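Methyltransferase small domain-containing protein (Thermoplasma acidophilum, PDB 1NE2) is of unverified function but has the fold of an S-adenosylmethionine-dependent methyltransferase and probably acts as a transferase. Local coordinates at residues T60-Y70 with A90-F99; I107-P118 with K134-I145. All coordinates share one frame; numbering follows the deposited sequence.

Contact 1: residues T60-Y70 with A90-F99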
# COMPACT_ATOMS: atom_id res chain seq x y z
N THR B 60 -8.19 10.86 5.11
CA THR B 60 -7.37 11.74 4.29
C THR B 60 -7.93 13.12 3.93
O THR B 60 -7.17 14.03 3.60
CB THR B 60 -6.96 11.00 3.00
OG1 THR B 60 -5.83 11.65 2.41
CG2 THR B 60 -8.11 10.96 1.99
N GLY B 61 -9.25 13.29 4.00
CA GLY B 61 -9.83 14.59 3.66
C GLY B 61 -9.41 15.04 2.28
O GLY B 61 -9.57 14.30 1.31
N ASN B 62 -8.86 16.25 2.17
CA ASN B 62 -8.43 16.78 0.89
C ASN B 62 -7.18 16.05 0.39
O ASN B 62 -6.68 16.32 -0.71
CB ASN B 62 -8.13 18.28 1.00
CG ASN B 62 -6.74 18.56 1.55
OD1 ASN B 62 -6.35 18.05 2.60
ND2 ASN B 62 -5.98 19.39 0.83
N GLY B 63 -6.68 15.14 1.22
CA GLY B 63 -5.52 14.34 0.86
C GLY B 63 -4.14 14.93 1.08
O GLY B 63 -3.16 14.32 0.68
N ILE B 64 -4.04 16.08 1.74
CA ILE B 64 -2.74 16.70 1.94
C ILE B 64 -1.65 15.79 2.52
O ILE B 64 -0.52 15.77 2.03
CB ILE B 64 -2.85 17.99 2.79
CG1 ILE B 64 -1.50 18.72 2.80
CG2 ILE B 64 -3.31 17.66 4.21
CD1 ILE B 64 -1.53 20.07 3.50
N LEU B 65 -1.97 15.01 3.56
CA LEU B 65 -0.95 14.15 4.14
C LEU B 65 -0.56 12.98 3.22
O LEU B 65 0.58 12.53 3.23
CB LEU B 65 -1.40 13.63 5.51
CG LEU B 65 -1.60 14.69 6.60
CD1 LEU B 65 -1.90 14.00 7.94
CD2 LEU B 65 -0.35 15.55 6.74
N ALA B 66 -1.51 12.52 2.41
CA ALA B 66 -1.25 11.41 1.49
C ALA B 66 -0.39 11.92 0.34
O ALA B 66 0.58 11.28 -0.04
CB ALA B 66 -2.57 10.84 0.96
N CYS B 67 -0.77 13.07 -0.22
CA CYS B 67 -0.01 13.66 -1.32
C CYS B 67 1.41 13.94 -0.84
O CYS B 67 2.38 13.73 -1.57
CB CYS B 67 -0.65 14.98 -1.77
SG CYS B 67 -2.29 14.86 -2.55
N GLY B 68 1.52 14.44 0.39
CA GLY B 68 2.83 14.75 0.94
C GLY B 68 3.71 13.51 1.07
O GLY B 68 4.92 13.56 0.81
N SER B 69 3.11 12.40 1.48
CA SER B 69 3.85 11.16 1.63
C SER B 69 4.35 10.72 0.26
O SER B 69 5.47 10.24 0.13
CB SER B 69 2.97 10.06 2.23
OG SER B 69 2.58 10.40 3.55
N TYR B 70 3.50 10.89 -0.75
CA TYR B 70 3.85 10.52 -2.12
C TYR B 70 4.99 11.41 -2.60
O TYR B 70 5.95 10.94 -3.22
CB TYR B 70 2.62 10.70 -3.02
CG TYR B 70 2.85 10.33 -4.46
CD1 TYR B 70 2.97 9.00 -4.85
CD2 TYR B 70 2.92 11.32 -5.44
CE1 TYR B 70 3.15 8.66 -6.20
CE2 TYR B 70 3.11 10.99 -6.78
CZ TYR B 70 3.21 9.66 -7.15
OH TYR B 70 3.37 9.35 -8.49
N ALA B 90 -9.29 15.00 -3.49
CA ALA B 90 -7.98 14.42 -3.22
C ALA B 90 -7.35 13.82 -4.48
O ALA B 90 -6.18 14.03 -4.74
CB ALA B 90 -8.09 13.35 -2.14
N LYS B 91 -8.15 13.08 -5.25
CA LYS B 91 -7.67 12.44 -6.48
C LYS B 91 -7.10 13.44 -7.47
O LYS B 91 -6.13 13.15 -8.19
CB LYS B 91 -8.79 11.64 -7.14
CG LYS B 91 -9.23 10.41 -6.37
CD LYS B 91 -10.28 9.62 -7.14
CE LYS B 91 -10.59 8.30 -6.45
NZ LYS B 91 -11.65 7.54 -7.17
N ARG B 92 -7.70 14.63 -7.54
CA ARG B 92 -7.21 15.65 -8.44
C ARG B 92 -5.94 16.28 -7.90
O ARG B 92 -5.10 16.76 -8.67
CB ARG B 92 -8.26 16.74 -8.65
CG ARG B 92 -9.50 16.25 -9.35
CD ARG B 92 -10.29 17.42 -9.89
NE ARG B 92 -11.61 17.02 -10.34
CZ ARG B 92 -12.48 17.84 -10.91
NH1 ARG B 92 -12.15 19.11 -11.12
NH2 ARG B 92 -13.67 17.39 -11.28
N ASN B 93 -5.79 16.30 -6.58
CA ASN B 93 -4.60 16.88 -5.98
C ASN B 93 -3.35 16.05 -6.27
O ASN B 93 -2.28 16.60 -6.54
CB ASN B 93 -4.77 17.06 -4.47
CG ASN B 93 -5.61 18.29 -4.14
OD1 ASN B 93 -5.62 19.26 -4.89
ND2 ASN B 93 -6.29 18.25 -3.00
N CYS B 94 -3.49 14.73 -6.20
CA CYS B 94 -2.36 13.85 -6.48
C CYS B 94 -2.80 12.48 -6.98
O CYS B 94 -3.05 11.56 -6.19
CB CYS B 94 -1.44 13.73 -5.25
SG CYS B 94 -2.19 13.17 -3.69
N GLY B 95 -2.86 12.34 -8.30
CA GLY B 95 -3.29 11.09 -8.91
C GLY B 95 -2.45 9.85 -8.65
O GLY B 95 -2.93 8.73 -8.82
N GLY B 96 -1.19 10.05 -8.25
CA GLY B 96 -0.31 8.92 -8.00
C GLY B 96 -0.68 8.14 -6.75
O GLY B 96 -0.18 7.04 -6.52
N VAL B 97 -1.56 8.72 -5.93
CA VAL B 97 -1.99 8.09 -4.70
C VAL B 97 -3.24 7.23 -4.90
O VAL B 97 -4.13 7.59 -5.67
CB VAL B 97 -2.30 9.14 -3.62
CG1 VAL B 97 -3.02 8.49 -2.44
CG2 VAL B 97 -1.01 9.80 -3.15
N ASN B 98 -3.28 6.11 -4.20
CA ASN B 98 -4.41 5.20 -4.27
C ASN B 98 -5.50 5.69 -3.31
O ASN B 98 -5.56 5.26 -2.15
CB ASN B 98 -3.95 3.78 -3.90
CG ASN B 98 -5.09 2.78 -3.82
OD1 ASN B 98 -6.07 2.87 -4.57
ND2 ASN B 98 -4.97 1.82 -2.91
N PHE B 99 -6.36 6.59 -3.79
CA PHE B 99 -7.45 7.13 -2.99
C PHE B 99 -8.71 6.28 -3.11
O PHE B 99 -9.01 5.74 -4.17
CB PHE B 99 -7.79 8.56 -3.44
CG PHE B 99 -6.82 9.59 -2.97
CD1 PHE B 99 -6.74 9.96 -1.63
CD2 PHE B 99 -5.98 10.23 -3.89
CE1 PHE B 99 -5.85 10.94 -1.21
CE2 PHE B 99 -5.09 11.21 -3.47
CZ PHE B 99 -5.03 11.57 -2.13

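Contact 2: residues I107-P118 with K134-I145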
# COMPACT_ATOMS: atom_id res chain seq x y z
N ILE B 107 -11.10 -1.31 6.01
CA ILE B 107 -9.67 -1.46 5.74
C ILE B 107 -9.16 -2.84 6.16
O ILE B 107 -9.39 -3.29 7.29
CB ILE B 107 -8.86 -0.35 6.44
CG1 ILE B 107 -9.33 1.03 5.94
CG2 ILE B 107 -7.37 -0.53 6.19
CD1 ILE B 107 -9.24 1.23 4.43
N SER B 108 -8.47 -3.53 5.26
CA SER B 108 -7.99 -4.88 5.56
C SER B 108 -6.61 -5.24 5.04
O SER B 108 -6.19 -6.39 5.16
CB SER B 108 -9.01 -5.90 5.05
OG SER B 108 -9.37 -5.62 3.70
N GLY B 109 -5.90 -4.29 4.45
CA GLY B 109 -4.57 -4.59 3.95
C GLY B 109 -3.48 -4.26 4.95
O GLY B 109 -3.76 -3.70 6.02
N LYS B 110 -2.24 -4.61 4.62
CA LYS B 110 -1.08 -4.35 5.48
C LYS B 110 -0.23 -3.24 4.87
O LYS B 110 -0.01 -3.21 3.65
CB LYS B 110 -0.24 -5.62 5.63
CG LYS B 110 1.08 -5.43 6.36
CD LYS B 110 1.87 -6.73 6.41
CE LYS B 110 3.23 -6.55 7.09
NZ LYS B 110 3.12 -6.12 8.51
N TYR B 111 0.26 -2.34 5.71
CA TYR B 111 1.09 -1.20 5.28
C TYR B 111 2.18 -0.93 6.32
O TYR B 111 1.97 -1.16 7.51
CB TYR B 111 0.21 0.05 5.15
CG TYR B 111 -0.95 -0.13 4.22
CD1 TYR B 111 -0.80 0.07 2.85
CD2 TYR B 111 -2.19 -0.60 4.68
CE1 TYR B 111 -1.83 -0.19 1.96
CE2 TYR B 111 -3.24 -0.87 3.79
CZ TYR B 111 -3.04 -0.66 2.43
OH TYR B 111 -4.03 -0.93 1.51
N ASP B 112 3.33 -0.43 5.88
CA ASP B 112 4.42 -0.11 6.81
C ASP B 112 4.03 0.95 7.83
O ASP B 112 4.22 0.79 9.04
CB ASP B 112 5.63 0.45 6.06
CG ASP B 112 6.39 -0.59 5.29
OD1 ASP B 112 6.95 -1.51 5.92
OD2 ASP B 112 6.45 -0.49 4.05
N THR B 113 3.47 2.03 7.30
CA THR B 113 3.13 3.20 8.09
C THR B 113 1.68 3.66 7.99
O THR B 113 1.13 3.76 6.90
CB THR B 113 4.04 4.36 7.65
OG1 THR B 113 5.41 3.92 7.69
CG2 THR B 113 3.86 5.58 8.54
N TRP B 114 1.08 3.95 9.15
CA TRP B 114 -0.29 4.44 9.23
C TRP B 114 -0.26 5.89 9.74
O TRP B 114 0.36 6.18 10.77
CB TRP B 114 -1.11 3.58 10.21
CG TRP B 114 -2.50 4.09 10.56
CD1 TRP B 114 -2.81 5.15 11.36
CD2 TRP B 114 -3.74 3.49 10.19
NE1 TRP B 114 -4.18 5.24 11.52
CE2 TRP B 114 -4.77 4.23 10.81
CE3 TRP B 114 -4.09 2.39 9.39
CZ2 TRP B 114 -6.13 3.91 10.66
CZ3 TRP B 114 -5.44 2.07 9.24
CH2 TRP B 114 -6.44 2.83 9.88
N ILE B 115 -0.92 6.78 9.00
CA ILE B 115 -0.99 8.18 9.38
C ILE B 115 -2.45 8.61 9.53
O ILE B 115 -3.30 8.25 8.72
CB ILE B 115 -0.36 9.10 8.32
CG1 ILE B 115 1.11 8.74 8.10
CG2 ILE B 115 -0.48 10.56 8.77
CD1 ILE B 115 1.74 9.42 6.87
N MSE B 116 -2.73 9.39 10.57
CA MSE B 116 -4.08 9.88 10.80
C MSE B 116 -4.05 11.26 11.44
O MSE B 116 -3.07 11.66 12.06
CB MSE B 116 -4.85 8.90 11.69
CG MSE B 116 -4.31 8.78 13.10
SE MSE B 116 -5.19 7.38 14.09
CE MSE B 116 -6.87 8.24 14.48
N ASN B 117 -5.15 11.99 11.28
CA ASN B 117 -5.29 13.34 11.84
C ASN B 117 -6.66 13.42 12.51
O ASN B 117 -7.61 13.98 11.96
CB ASN B 117 -5.16 14.38 10.72
CG ASN B 117 -5.40 15.79 11.20
OD1 ASN B 117 -4.85 16.22 12.22
ND2 ASN B 117 -6.23 16.53 10.47
N PRO B 118 -6.78 12.84 13.72
CA PRO B 118 -7.95 12.74 14.61
C PRO B 118 -8.61 14.06 15.00
O PRO B 118 -7.98 14.93 15.61
CB PRO B 118 -7.40 12.01 15.83
CG PRO B 118 -6.29 11.21 15.29
CD PRO B 118 -5.62 12.17 14.35
N LYS B 134 -7.95 -0.18 14.22
CA LYS B 134 -7.58 -0.53 12.85
C LYS B 134 -6.09 -0.28 12.59
O LYS B 134 -5.43 -1.08 11.91
CB LYS B 134 -8.41 0.28 11.86
CG LYS B 134 -8.16 -0.08 10.39
CD LYS B 134 -9.11 -1.15 9.87
CE LYS B 134 -8.92 -2.50 10.51
NZ LYS B 134 -9.91 -3.50 9.98
N ALA B 135 -5.57 0.81 13.13
CA ALA B 135 -4.16 1.15 12.95
C ALA B 135 -3.25 0.03 13.45
O ALA B 135 -2.33 -0.38 12.76
CB ALA B 135 -3.83 2.46 13.66
N PHE B 136 -3.52 -0.46 14.66
CA PHE B 136 -2.70 -1.52 15.23
C PHE B 136 -2.85 -2.90 14.60
O PHE B 136 -2.04 -3.79 14.83
CB PHE B 136 -2.92 -1.57 16.74
CG PHE B 136 -2.20 -0.48 17.47
CD1 PHE B 136 -0.85 -0.61 17.77
CD2 PHE B 136 -2.86 0.70 17.82
CE1 PHE B 136 -0.15 0.43 18.39
CE2 PHE B 136 -2.17 1.74 18.44
CZ PHE B 136 -0.81 1.60 18.73
N GLU B 137 -3.88 -3.06 13.78
CA GLU B 137 -4.10 -4.33 13.10
C GLU B 137 -3.54 -4.21 11.68
O GLU B 137 -3.34 -5.21 10.99
CB GLU B 137 -5.60 -4.62 13.04
CG GLU B 137 -5.98 -5.85 12.25
CD GLU B 137 -7.48 -6.03 12.15
OE1 GLU B 137 -7.93 -7.01 11.52
OE2 GLU B 137 -8.22 -5.18 12.71
N THR B 138 -3.24 -2.97 11.28
CA THR B 138 -2.78 -2.67 9.92
C THR B 138 -1.30 -2.33 9.68
O THR B 138 -0.70 -2.80 8.70
CB THR B 138 -3.61 -1.48 9.35
OG1 THR B 138 -5.00 -1.82 9.35
CG2 THR B 138 -3.17 -1.16 7.93
N SER B 139 -0.72 -1.52 10.56
CA SER B 139 0.65 -1.07 10.34
C SER B 139 1.66 -1.23 11.46
O SER B 139 1.30 -1.34 12.63
CB SER B 139 0.61 0.41 9.92
OG SER B 139 -0.33 0.62 8.88
N MSE B 140 2.93 -1.21 11.08
CA MSE B 140 4.03 -1.34 12.03
C MSE B 140 4.34 -0.02 12.72
O MSE B 140 4.66 0.01 13.92
CB MSE B 140 5.28 -1.85 11.30
CG MSE B 140 6.50 -1.95 12.19
SE MSE B 140 7.80 -3.21 11.53
CE MSE B 140 8.80 -2.07 10.35
N TRP B 141 4.25 1.08 11.97
CA TRP B 141 4.52 2.41 12.51
C TRP B 141 3.27 3.26 12.40
O TRP B 141 2.72 3.44 11.32
CB TRP B 141 5.67 3.06 11.74
CG TRP B 141 6.93 2.23 11.78
CD1 TRP B 141 7.28 1.23 10.91
CD2 TRP B 141 7.95 2.29 12.77
NE1 TRP B 141 8.48 0.67 11.31
CE2 TRP B 141 8.91 1.30 12.44
CE3 TRP B 141 8.16 3.09 13.90
CZ2 TRP B 141 10.06 1.09 13.21
CZ3 TRP B 141 9.31 2.88 14.67
CH2 TRP B 141 10.24 1.89 14.32
N ILE B 142 2.82 3.79 13.54
CA ILE B 142 1.59 4.56 13.61
C ILE B 142 1.82 6.00 14.08
O ILE B 142 2.45 6.23 15.11
CB ILE B 142 0.61 3.82 14.57
CG1 ILE B 142 0.27 2.45 13.96
CG2 ILE B 142 -0.63 4.65 14.82
CD1 ILE B 142 -0.26 1.42 14.94
N TYR B 143 1.28 6.95 13.32
CA TYR B 143 1.43 8.37 13.63
C TYR B 143 0.08 9.07 13.65
O TYR B 143 -0.81 8.76 12.85
CB TYR B 143 2.30 9.05 12.57
CG TYR B 143 3.74 8.58 12.55
CD1 TYR B 143 4.70 9.22 13.33
CD2 TYR B 143 4.13 7.50 11.75
CE1 TYR B 143 6.04 8.81 13.30
CE2 TYR B 143 5.47 7.08 11.72
CZ TYR B 143 6.41 7.74 12.50
OH TYR B 143 7.73 7.36 12.44
N SER B 144 -0.06 10.03 14.56
CA SER B 144 -1.31 10.79 14.69
C SER B 144 -1.01 12.22 15.08
O SER B 144 -0.10 12.49 15.87
CB SER B 144 -2.20 10.17 15.77
OG SER B 144 -3.38 10.94 15.97
N ILE B 145 -1.77 13.15 14.51
CA ILE B 145 -1.62 14.56 14.85
C ILE B 145 -3.04 15.04 15.07
O ILE B 145 -3.92 14.83 14.23
CB ILE B 145 -0.90 15.38 13.74
CG1 ILE B 145 -0.74 16.83 14.22
CG2 ILE B 145 -1.69 15.33 12.43
CD1 ILE B 145 0.23 17.66 13.40
O HOH W 1 -5.65 -3.91 7.94

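Contact 1: residues T60-Y70 with A90-F99
C67 and C94 are joined by a disulfide that ties the first turn of helix 64-71 to the residue just after helix 84-93, beside a glycine-rich turn resembling the GxGxxA pattern of Rossmann-type folds. The C67 SG-C94 SG bond is 2.0 Å long, with a torsion of -85°, close to the relaxed value for a disulfide. Polar contacts gather at the turn. N93 ND2 donates to N62 O at 3.0 Å, in the plane of both the amide and the carbonyl, while N93 OD1 is held by Q18 N. The side chain of N62 serves its own segment: OD1 accepts from I64 N in an Asx turn.

Apolar packing centres on F99. A66 CB packs against F99 CE1 at 3.9 Å, while A90 CB and V97 CG1 sandwich the ring from its own segment; T60 OG1, hydrogen-bonded to D57 OD2, meets the edge. G63 suits its place because its positive phi is easy for glycine and a side chain would run into F99 and A90. Farther along the helix, Y70 extends CG anti to its N (chi1 -179°), and G96 CA sits over the face of the Y70 ring in a CH-pi contact, 4.1 Å from the centroid.

Contact 2: residues I107-P118 with K134-I145
With CG trans to its own N (chi1 171°), W114 lays its indole under helix 126-138, where A135 CB rests on the five-membered ring in a CH-pi contact, 3.4 Å from the centroid and 7° off the normal. Alanine suits this spot, since its small methyl lets helix and sheet come close. K134 bends at chi2 (92°) and chi3: CG touches W114 CH2 at 3.4 Å, and the chain then carries NZ to I107 O, a 2.7 Å bond nearly along the C=O axis. T138 uses both branches. T138 CG2 meets the edge of the Y111 ring, 3.4 Å from Y111 CD2, whereas OG1 donates to K134 O and accepts from a water that also donates to G109 O. W114 NE1 is buried here without a polar partner.

The backbones pair in parallel. W141 N bonds to D112 O, W114 N to W141 O at 2.8 Å, and Y143 N to W114 O; M116 N bonds to Y143 O and I145 N to M116 O. On the face away from W114, T113 CG2 packs at the edge of the Y143 ring, 3.8 Å from CD2.

Together these elements form a beta-alpha-beta unit. Strand 111-116 lies between strands 54-58 and 142-147, helix 126-138 covers the W114 face, and F40 of helix 34-46 touches I115 and Y143 on the other.

Contact 1 and contact 2 lie in series along the chain, their centres about 16 Å apart, and both reach the same mixed sheet. Strands 76-81 and 54-58 separate strand 98-101, an outer edge within this chain, from strand 111-116. Helix 64-71 spans that gap through its side chains: S69 OG approaches I115 CD1 at 3.6 Å, and L65 CD1 packs on I115 CG2 at 3.8 Å. The I115 side chain also lies near the glycine-rich turn without touching it. In related methyltransferases that turn borders the S-adenosylmethionine site, which may hold here. Strand 111-116 runs into N117-P118, the start of an Asn-Pro-Pro-Phe sequence resembling a motif at the catalytic site of N-methylating relatives.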